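Local coordinates for protein putative alpha-L-fucosidase (Bacteroides thetaiotaomicron VPI-5482, PDB 3GZA) that probably hydrolyses terminal alpha-L-fucose from glycans, as a putative exported fucosidase of glycoside hydrolase family 29, at residues Q14-H18 against W265-M269; T81-G85 against W133-L137; R343-I348 against Q366-I372. All coordinates share one frame; numbering follows the deposited sequence.

Overall arrangement
Interactions 2 and 3 lie on opposite sides of the chain's centre. Interactions 1 and 2 belong to the fucosidase barrel and are nested: residues 14-18 and 265-269 close a long loop of chain that contains 81-85 and 133-137. Their centres lie about 29 Å apart, interaction 1 where helix 15-20 meets strand 264-273, interaction 2 in the loops that follow strands 75-79 and 124-129 of the same sheet. Interaction 3 comes later in the chain, where helix 327-344 runs into the C-terminal beta domain; its centre is about 26 Å from that of interaction 1 and about 48 Å from that of interaction 2, so this junction is remote from those loops (nearest atoms about 30 Å apart).

Interaction 1. Residues Q14-H18 against W265-M269; sequences QLKWH and WVPAM
His18 and Pro267 bring the two backbones nearest, their CA atoms 8.1 Å apart, as helix 15-20 passes the start of strand 264-273; at this spacing side chains make the contact. Two hydrogen bonds fix it. Trp265 NE1 donates to His18 NE2 at 2.8 Å, with each atom close to the ring plane of the other; the rings meet rim to rim, planes 63° apart, and neither covers the other. Beside it, Gln14 NE2 reaches Trp265 O at 3.0 Å in a nearly straight bond (170°), with the oxygen in the plane of the Gln14 amide but the donor well above the carbonyl plane. That same NE2 also bonds Asp216 O, and Gln14 OE1 takes Lys11 N, so the amide is held at both ends. A phenylalanine in place of Trp265 would probably leave His18 NE2 without its donor and the imidazole freer to turn. Pro267 packs against both rings of the helix, its CG 3.5 Å from Trp17 CD1 and its CB 3.5 Å from His18 CE1; Trp17 CD1 lies over one His18 face. With CG anti to the backbone N (chi1 169°), the Trp17 indole extends along the strand, Met269 CG lying at its edge near CH2, while a water joins Trp17 NE1 to Ala268 O. Phe217 stacks on Trp17, strand 207-209 packs against Gln14 and Trp17, and strand 218-219 pairs with strand 264-273 in the barrel sheet.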
loop_
_atom_site.group_PDB
_atom_site.type_symbol
_atom_site.label_atom_id
_atom_site.label_comp_id
_atom_site.label_asym_id
_atom_site.label_seq_id
_atom_site.Cartn_x
_atom_site.Cartn_y
_atom_site.Cartn_z
ATOM N N GLN A 14 19.574 0.452 -30.605
ATOM C CA GLN A 14 18.330 0.526 -31.343
ATOM C C GLN A 14 18.295 -0.499 -32.483
ATOM O O GLN A 14 17.226 -0.746 -33.033
ATOM C CB GLN A 14 18.094 1.930 -31.911
ATOM C CG GLN A 14 17.649 2.941 -30.858
ATOM C CD GLN A 14 17.565 4.350 -31.393
ATOM O OE1 GLN A 14 18.551 4.909 -31.902
ATOM N NE2 GLN A 14 16.357 4.939 -31.296
ATOM N N LEU A 15 19.423 -1.121 -32.823
ATOM C CA LEU A 15 19.399 -2.089 -33.935
ATOM C C LEU A 15 18.448 -3.255 -33.619
ATOM O O LEU A 15 17.692 -3.700 -34.498
ATOM C CB LEU A 15 20.805 -2.566 -34.281
ATOM C CG LEU A 15 21.747 -1.476 -34.820
ATOM C CD1 LEU A 15 23.115 -2.105 -35.111
ATOM C CD2 LEU A 15 21.223 -0.843 -36.098
ATOM N N LYS A 16 18.410 -3.696 -32.359
ATOM C CA LYS A 16 17.542 -4.826 -31.965
ATOM C C LYS A 16 16.074 -4.481 -32.047
ATOM O O LYS A 16 15.258 -5.360 -32.077
ATOM C CB LYS A 16 17.888 -5.361 -30.569
ATOM C CG LYS A 16 17.823 -4.345 -29.448
ATOM C CD LYS A 16 18.019 -4.970 -28.078
ATOM C CE LYS A 16 17.954 -3.922 -26.999
ATOM N NZ LYS A 16 19.113 -3.006 -27.105
ATOM N N TRP A 17 15.743 -3.180 -32.045
ATOM C CA TRP A 17 14.367 -2.721 -32.219
ATOM C C TRP A 17 13.931 -3.058 -33.646
ATOM O O TRP A 17 12.894 -3.725 -33.879
ATOM C CB TRP A 17 14.264 -1.197 -31.959
ATOM C CG TRP A 17 12.957 -0.697 -32.372
ATOM C CD1 TRP A 17 12.683 0.041 -33.492
ATOM C CD2 TRP A 17 11.692 -0.954 -31.743
ATOM N NE1 TRP A 17 11.329 0.236 -33.597
ATOM C CE2 TRP A 17 10.704 -0.332 -32.531
ATOM C CE3 TRP A 17 11.297 -1.640 -30.582
ATOM C CZ2 TRP A 17 9.371 -0.389 -32.201
ATOM C CZ3 TRP A 17 9.973 -1.727 -30.292
ATOM C CH2 TRP A 17 9.031 -1.089 -31.087
ATOM N N HIS A 18 14.691 -2.578 -34.611
ATOM C CA HIS A 18 14.361 -2.833 -36.019
ATOM C C HIS A 18 14.402 -4.316 -36.344
ATOM O O HIS A 18 13.534 -4.820 -37.041
ATOM C CB HIS A 18 15.345 -2.140 -36.937
ATOM C CG HIS A 18 15.308 -0.648 -36.859
ATOM N ND1 HIS A 18 14.336 0.101 -37.479
ATOM C CD2 HIS A 18 16.100 0.225 -36.195
ATOM C CE1 HIS A 18 14.552 1.382 -37.227
ATOM N NE2 HIS A 18 15.625 1.485 -36.458
ATOM N N TRP A 265 16.810 9.749 -34.336
ATOM C CA TRP A 265 16.370 8.410 -34.687
ATOM C C TRP A 265 15.350 7.930 -33.659
ATOM O O TRP A 265 15.700 7.571 -32.522
ATOM C CB TRP A 265 17.570 7.462 -34.745
ATOM C CG TRP A 265 17.243 6.203 -35.538
ATOM C CD1 TRP A 265 16.782 5.042 -35.068
ATOM C CD2 TRP A 265 17.307 6.061 -36.967
ATOM N NE1 TRP A 265 16.560 4.152 -36.103
ATOM C CE2 TRP A 265 16.901 4.761 -37.276
ATOM C CE3 TRP A 265 17.719 6.893 -38.006
ATOM C CZ2 TRP A 265 16.876 4.285 -38.586
ATOM C CZ3 TRP A 265 17.691 6.412 -39.300
ATOM C CH2 TRP A 265 17.264 5.132 -39.571
ATOM N N VAL A 266 14.063 8.036 -34.014
ATOM C CA VAL A 266 12.940 7.687 -33.123
ATOM C C VAL A 266 11.970 6.792 -33.922
ATOM O O VAL A 266 10.925 7.272 -34.397
ATOM C CB VAL A 266 12.210 8.916 -32.542
ATOM C CG1 VAL A 266 11.298 8.514 -31.425
ATOM C CG2 VAL A 266 13.211 9.956 -31.987
ATOM N N PRO A 267 12.359 5.523 -34.134
ATOM C CA PRO A 267 11.629 4.698 -35.077
ATOM C C PRO A 267 10.238 4.294 -34.668
ATOM O O PRO A 267 9.861 4.333 -33.498
ATOM C CB PRO A 267 12.551 3.495 -35.290
ATOM C CG PRO A 267 13.396 3.472 -34.044
ATOM C CD PRO A 267 13.533 4.820 -33.587
ATOM N N ALA A 268 9.472 3.920 -35.691
ATOM C CA ALA A 268 8.067 3.600 -35.518
ATOM C C ALA A 268 7.712 2.275 -34.854
ATOM O O ALA A 268 8.242 1.214 -35.150
ATOM C CB ALA A 268 7.345 3.688 -36.879
HETATM N N MSE A 269 6.774 2.371 -33.950
HETATM C CA MSE A 269 6.179 1.233 -33.276
HETATM C C MSE A 269 4.702 1.169 -33.672
HETATM O O MSE A 269 4.024 2.177 -33.735
HETATM C CB MSE A 269 6.259 1.407 -31.771
HETATM C CG MSE A 269 5.738 0.307 -31.024
HETATM SE SE MSE A 269 3.906 0.554 -30.352
HETATM C CE MSE A 269 4.370 1.572 -28.797
HETATM O O HOH W 1 10.741 0.691 -36.421
#

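Interaction 2. Residues T81-G85 against W133-L137; sequences THETG and WNSLL
Ser135 N donates to Glu83 O at 3.0 Å, nearly along the C=O axis, and joins the two loops directly. One residue further on, Leu136 N makes a weak bond to Thr84 O at 3.4 Å. The backbones are close enough for CA-H...O contacts too: Glu83 CA points its hydrogen at Trp133 O, and Asn134 CA approaches Glu83 O. Two waters complete the seam, one between His82 O and Trp133 N, the other between Gly85 O and Asn134 ND2.

Asn134 turns back on its own loop. Its CG is anti to the backbone N (chi1 -176°), which lets OD1 accept from Leu137 N at 2.9 Å, the donor standing above the carbonyl plane, in an Asx motif. The same amide rests on Gly85, whose CA is 3.5 Å from Asn134 ND2. The close approach of Asn134 OD1 and the left-handed backbone of Gly85 (phi 96°) both suit a residue without a side chain.

Further out, Glu83 runs alongside Trp133, Glu83 CG 3.9 Å from Trp133 CD1, with carboxylate and indole planes almost perpendicular (87°). The carboxylate itself is taken up by Tyr38, Asn43, Gln40 and a salt bridge to Arg44; Arg44 also makes a cation-pi contact with Trp133, so a single cation serves both. Thr84 OG1 is bonded to Asp29. Beyond Leu136 and Leu137 lies the second subunit, whose Trp157 and Leu136 pack on them. The segments follow neighbouring parallel strands, 75-79 and 124-129, at their C-terminal ends, the side of a TIM barrel where active sites are built; an ethanediol, probably from the crystallisation liquor, lies near His82, which is consistent with a pocket here.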
loop_
_atom_site.group_PDB
_atom_site.type_symbol
_atom_site.label_atom_id
_atom_site.label_comp_id
_atom_site.label_asym_id
_atom_site.label_seq_id
_atom_site.Cartn_x
_atom_site.Cartn_y
_atom_site.Cartn_z
ATOM N N THR A 81 3.473 -3.110 -13.322
ATOM C CA THR A 81 2.322 -2.360 -12.765
ATOM C C THR A 81 1.547 -1.779 -13.961
ATOM O O THR A 81 2.055 -1.735 -15.102
ATOM C CB THR A 81 2.657 -1.159 -11.908
ATOM O OG1 THR A 81 3.375 -0.166 -12.704
ATOM C CG2 THR A 81 3.504 -1.559 -10.674
ATOM N N HIS A 82 0.316 -1.348 -13.686
ATOM C CA HIS A 82 -0.531 -0.773 -14.690
ATOM C C HIS A 82 -1.277 0.395 -14.061
ATOM O O HIS A 82 -0.699 1.479 -13.953
ATOM C CB HIS A 82 -1.366 -1.819 -15.432
ATOM C CG HIS A 82 -2.105 -1.264 -16.591
ATOM N ND1 HIS A 82 -3.438 -0.970 -16.534
ATOM C CD2 HIS A 82 -1.692 -0.918 -17.834
ATOM C CE1 HIS A 82 -3.831 -0.472 -17.694
ATOM N NE2 HIS A 82 -2.780 -0.404 -18.503
ATOM N N GLU A 83 -2.538 0.217 -13.630
ATOM C CA GLU A 83 -3.326 1.283 -13.065
ATOM C C GLU A 83 -3.756 1.092 -11.619
ATOM O O GLU A 83 -4.052 2.066 -10.957
ATOM C CB GLU A 83 -4.608 1.479 -13.886
ATOM C CG GLU A 83 -4.364 2.016 -15.313
ATOM C CD GLU A 83 -5.557 1.831 -16.237
ATOM O OE1 GLU A 83 -6.454 0.987 -15.944
ATOM O OE2 GLU A 83 -5.556 2.459 -17.299
ATOM N N THR A 84 -3.790 -0.132 -11.106
ATOM C CA THR A 84 -4.298 -0.332 -9.736
ATOM C C THR A 84 -3.271 0.050 -8.688
ATOM O O THR A 84 -3.618 0.260 -7.540
ATOM C CB THR A 84 -4.726 -1.774 -9.457
ATOM O OG1 THR A 84 -3.567 -2.628 -9.411
ATOM C CG2 THR A 84 -5.768 -2.282 -10.494
ATOM N N GLY A 85 -2.017 0.081 -9.112
ATOM C CA GLY A 85 -0.883 0.243 -8.244
ATOM C C GLY A 85 -0.241 -1.067 -7.839
ATOM O O GLY A 85 0.834 -1.004 -7.242
ATOM N N TRP A 133 -1.184 6.315 -13.524
ATOM C CA TRP A 133 -2.401 6.077 -12.760
ATOM C C TRP A 133 -2.084 5.072 -11.649
ATOM O O TRP A 133 -1.447 4.036 -11.871
ATOM C CB TRP A 133 -3.507 5.478 -13.651
ATOM C CG TRP A 133 -3.558 6.073 -15.018
ATOM C CD1 TRP A 133 -2.966 5.562 -16.137
ATOM C CD2 TRP A 133 -4.180 7.312 -15.414
ATOM N NE1 TRP A 133 -3.163 6.418 -17.201
ATOM C CE2 TRP A 133 -3.914 7.488 -16.792
ATOM C CE3 TRP A 133 -4.962 8.268 -14.760
ATOM C CZ2 TRP A 133 -4.394 8.580 -17.500
ATOM C CZ3 TRP A 133 -5.434 9.364 -15.467
ATOM C CH2 TRP A 133 -5.119 9.515 -16.839
ATOM N N ASN A 134 -2.501 5.380 -10.416
ATOM C CA ASN A 134 -2.366 4.452 -9.292
ATOM C C ASN A 134 -3.567 4.683 -8.418
ATOM O O ASN A 134 -3.672 5.708 -7.722
ATOM C CB ASN A 134 -1.064 4.708 -8.550
ATOM C CG ASN A 134 -0.829 3.725 -7.435
ATOM O OD1 ASN A 134 -1.799 3.302 -6.736
ATOM N ND2 ASN A 134 0.467 3.307 -7.253
ATOM N N SER A 135 -4.551 3.801 -8.565
ATOM C CA SER A 135 -5.802 3.989 -7.856
ATOM C C SER A 135 -5.630 3.901 -6.346
ATOM O O SER A 135 -6.226 4.667 -5.612
ATOM C CB SER A 135 -6.858 3.009 -8.322
ATOM O OG SER A 135 -6.489 1.679 -8.061
ATOM N N LEU A 136 -4.782 2.997 -5.899
ATOM C CA LEU A 136 -4.604 2.844 -4.440
ATOM C C LEU A 136 -4.053 4.111 -3.826
ATOM O O LEU A 136 -4.527 4.543 -2.765
ATOM C CB LEU A 136 -3.623 1.693 -4.121
ATOM C CG LEU A 136 -3.449 1.464 -2.626
ATOM C CD1 LEU A 136 -4.733 0.895 -1.944
ATOM C CD2 LEU A 136 -2.177 0.586 -2.468
ATOM N N LEU A 137 -2.988 4.657 -4.429
ATOM C CA LEU A 137 -2.230 5.771 -3.896
ATOM C C LEU A 137 -2.719 7.140 -4.268
ATOM O O LEU A 137 -2.183 8.116 -3.803
ATOM C CB LEU A 137 -0.753 5.647 -4.243
ATOM C CG LEU A 137 -0.067 4.373 -3.727
ATOM C CD1 LEU A 137 1.394 4.457 -4.093
ATOM C CD2 LEU A 137 -0.235 4.195 -2.188
HETATM O O HOH W 2 -0.153 3.996 -15.157
HETATM O O HOH W 3 1.133 0.965 -5.384
#

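Interaction 3. Residues R343-I348 against Q366-I372; sequences RFSSPI and QSVNYCI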
loop_
_atom_site.group_PDB
_atom_site.type_symbol
_atom_site.label_atom_id
_atom_site.label_comp_id
_atom_site.label_asym_id
_atom_site.label_seq_id
_atom_site.Cartn_x
_atom_site.Cartn_y
_atom_site.Cartn_z
ATOM N N ARG A 343 4.397 -17.286 -46.530
ATOM C CA ARG A 343 4.479 -16.260 -47.555
ATOM C C ARG A 343 5.897 -15.801 -47.850
ATOM O O ARG A 343 6.273 -15.695 -49.031
ATOM C CB ARG A 343 3.680 -15.016 -47.165
ATOM C CG ARG A 343 2.222 -15.284 -46.964
ATOM C CD ARG A 343 1.469 -14.005 -46.766
ATOM N NE ARG A 343 0.063 -14.266 -46.492
ATOM C CZ ARG A 343 -0.858 -13.319 -46.374
ATOM N NH1 ARG A 343 -0.545 -12.053 -46.510
ATOM N NH2 ARG A 343 -2.113 -13.653 -46.119
ATOM N N PHE A 344 6.693 -15.601 -46.802
ATOM C CA PHE A 344 7.926 -14.889 -46.966
ATOM C C PHE A 344 9.220 -15.585 -46.599
ATOM O O PHE A 344 10.257 -14.976 -46.757
ATOM C CB PHE A 344 7.834 -13.549 -46.206
ATOM C CG PHE A 344 6.616 -12.720 -46.553
ATOM C CD1 PHE A 344 6.395 -12.321 -47.856
ATOM C CD2 PHE A 344 5.713 -12.331 -45.576
ATOM C CE1 PHE A 344 5.272 -11.550 -48.187
ATOM C CE2 PHE A 344 4.606 -11.587 -45.891
ATOM C CZ PHE A 344 4.397 -11.192 -47.207
ATOM N N SER A 345 9.217 -16.848 -46.185
ATOM C CA SER A 345 10.483 -17.439 -45.761
ATOM C C SER A 345 11.363 -17.900 -46.902
ATOM O O SER A 345 12.597 -17.875 -46.782
ATOM C CB SER A 345 10.275 -18.586 -44.781
ATOM O OG SER A 345 9.711 -19.697 -45.431
ATOM N N SER A 346 10.748 -18.252 -48.026
ATOM C CA SER A 346 11.486 -18.778 -49.158
ATOM C C SER A 346 11.162 -18.031 -50.446
ATOM O O SER A 346 10.199 -18.327 -51.108
ATOM C CB SER A 346 11.199 -20.271 -49.280
ATOM O OG SER A 346 11.574 -20.928 -48.068
ATOM N N PRO A 347 11.996 -17.043 -50.807
ATOM C CA PRO A 347 11.730 -16.293 -52.040
ATOM C C PRO A 347 12.038 -17.021 -53.326
ATOM O O PRO A 347 12.745 -18.028 -53.326
ATOM C CB PRO A 347 12.704 -15.126 -51.954
ATOM C CG PRO A 347 13.808 -15.620 -51.159
ATOM C CD PRO A 347 13.189 -16.515 -50.120
ATOM N N ILE A 348 11.478 -16.512 -54.423
ATOM C CA ILE A 348 11.762 -17.055 -55.740
ATOM C C ILE A 348 13.235 -16.794 -56.005
ATOM O O ILE A 348 13.941 -17.640 -56.572
ATOM C CB ILE A 348 10.942 -16.362 -56.840
ATOM C CG1 ILE A 348 9.449 -16.649 -56.677
ATOM C CG2 ILE A 348 11.413 -16.783 -58.239
ATOM C CD1 ILE A 348 8.564 -15.709 -57.497
ATOM N N GLN A 366 7.849 -16.836 -64.688
ATOM C CA GLN A 366 6.909 -17.312 -63.699
ATOM C C GLN A 366 6.164 -16.166 -63.045
ATOM O O GLN A 366 6.509 -14.995 -63.214
ATOM C CB GLN A 366 7.644 -18.116 -62.641
ATOM C CG GLN A 366 8.630 -17.281 -61.833
ATOM C CD GLN A 366 9.489 -18.136 -60.961
ATOM O OE1 GLN A 366 9.052 -18.580 -59.908
ATOM N NE2 GLN A 366 10.745 -18.331 -61.368
ATOM N N SER A 367 5.163 -16.531 -62.263
ATOM C CA SER A 367 4.318 -15.568 -61.581
ATOM C C SER A 367 5.045 -14.883 -60.414
ATOM O O SER A 367 5.836 -15.511 -59.692
ATOM C CB SER A 367 3.055 -16.267 -61.066
ATOM O OG SER A 367 2.078 -15.317 -60.677
ATOM N N VAL A 368 4.768 -13.599 -60.231
ATOM C CA VAL A 368 5.338 -12.825 -59.119
ATOM C C VAL A 368 4.289 -11.813 -58.680
ATOM O O VAL A 368 3.665 -11.193 -59.529
ATOM C CB VAL A 368 6.613 -12.049 -59.526
ATOM C CG1 VAL A 368 7.235 -11.366 -58.302
ATOM C CG2 VAL A 368 7.621 -12.961 -60.169
ATOM N N ASN A 369 4.080 -11.657 -57.367
ATOM C CA ASN A 369 3.126 -10.638 -56.871
ATOM C C ASN A 369 3.559 -9.897 -55.608
ATOM O O ASN A 369 2.817 -9.049 -55.082
ATOM C CB ASN A 369 1.722 -11.225 -56.683
ATOM C CG ASN A 369 1.638 -12.182 -55.542
ATOM O OD1 ASN A 369 2.543 -12.974 -55.325
ATOM N ND2 ASN A 369 0.535 -12.129 -54.800
ATOM N N TYR A 370 4.745 -10.224 -55.104
ATOM C CA TYR A 370 5.268 -9.566 -53.924
ATOM C C TYR A 370 6.756 -9.410 -54.026
ATOM O O TYR A 370 7.445 -10.165 -54.688
ATOM C CB TYR A 370 5.101 -10.412 -52.660
ATOM C CG TYR A 370 3.836 -10.401 -51.872
ATOM C CD1 TYR A 370 3.683 -9.558 -50.798
ATOM C CD2 TYR A 370 2.837 -11.323 -52.121
ATOM C CE1 TYR A 370 2.553 -9.579 -50.029
ATOM C CE2 TYR A 370 1.692 -11.359 -51.341
ATOM C CZ TYR A 370 1.555 -10.489 -50.299
ATOM O OH TYR A 370 0.447 -10.534 -49.482
ATOM N N CYS A 371 7.244 -8.356 -53.387
ATOM C CA CYS A 371 8.670 -8.087 -53.266
ATOM C C CYS A 371 8.942 -7.605 -51.861
ATOM O O CYS A 371 8.068 -7.003 -51.241
ATOM C CB CYS A 371 9.124 -6.980 -54.214
ATOM S SG CYS A 371 9.188 -7.408 -55.928
ATOM N N ILE A 372 10.151 -7.846 -51.370
ATOM C CA ILE A 372 10.591 -7.325 -50.094
ATOM C C ILE A 372 11.871 -6.580 -50.405
ATOM O O ILE A 372 12.649 -7.039 -51.233
ATOM C CB ILE A 372 10.805 -8.441 -49.048
ATOM C CG1 ILE A 372 9.432 -8.958 -48.591
ATOM C CG2 ILE A 372 11.657 -7.974 -47.861
ATOM C CD1 ILE A 372 9.497 -10.012 -47.536
#
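Phe344 drives its edge into one face of Tyr370 in a T-shaped stack, ring centroids 5.3 Å apart and planes at 77°. Phe344 CE1 and CZ make the touch, CE1 3.6 Å from Tyr370 CD1 and displaced toward the rim of the tyrosine ring. The phenylalanine has its own cover: Arg343 CB lies over the centre of one face, and Ile372 CD1 comes up obliquely to Phe344 CD1 at 3.9 Å. With Phe344 CG anti to the carbonyl carbon (chi1 -52°), the ring is carried from the helix toward the strand.

Arg343 runs extended past these rings. Its NH1 forms a salt bridge with Glu304, whose OE2 is also bonded to Tyr370 OH, while NE pairs with Glu339; the shared glutamate thus ties the helix end and the strand to helix 296-304.

At the far end of the contact the side chains of Ile348 and Gln366 run antiparallel to each other, with Ile348 CG2 3.4 Å from Gln366 OE1. Ile348 CD1 lies 3.5 Å from Ser367 O and also reaches Val368 CG2. A classic beta bulge sets Asn369 and Tyr370 opposite the single residue Tyr440 of strand 434-440.

Here helix 327-344, the last helix of the chain, leads into strand 349-353 of a four-stranded antiparallel sheet that also contains strand 366-375, within a C-terminal beta domain whose sequence resembles F5/8 type C modules.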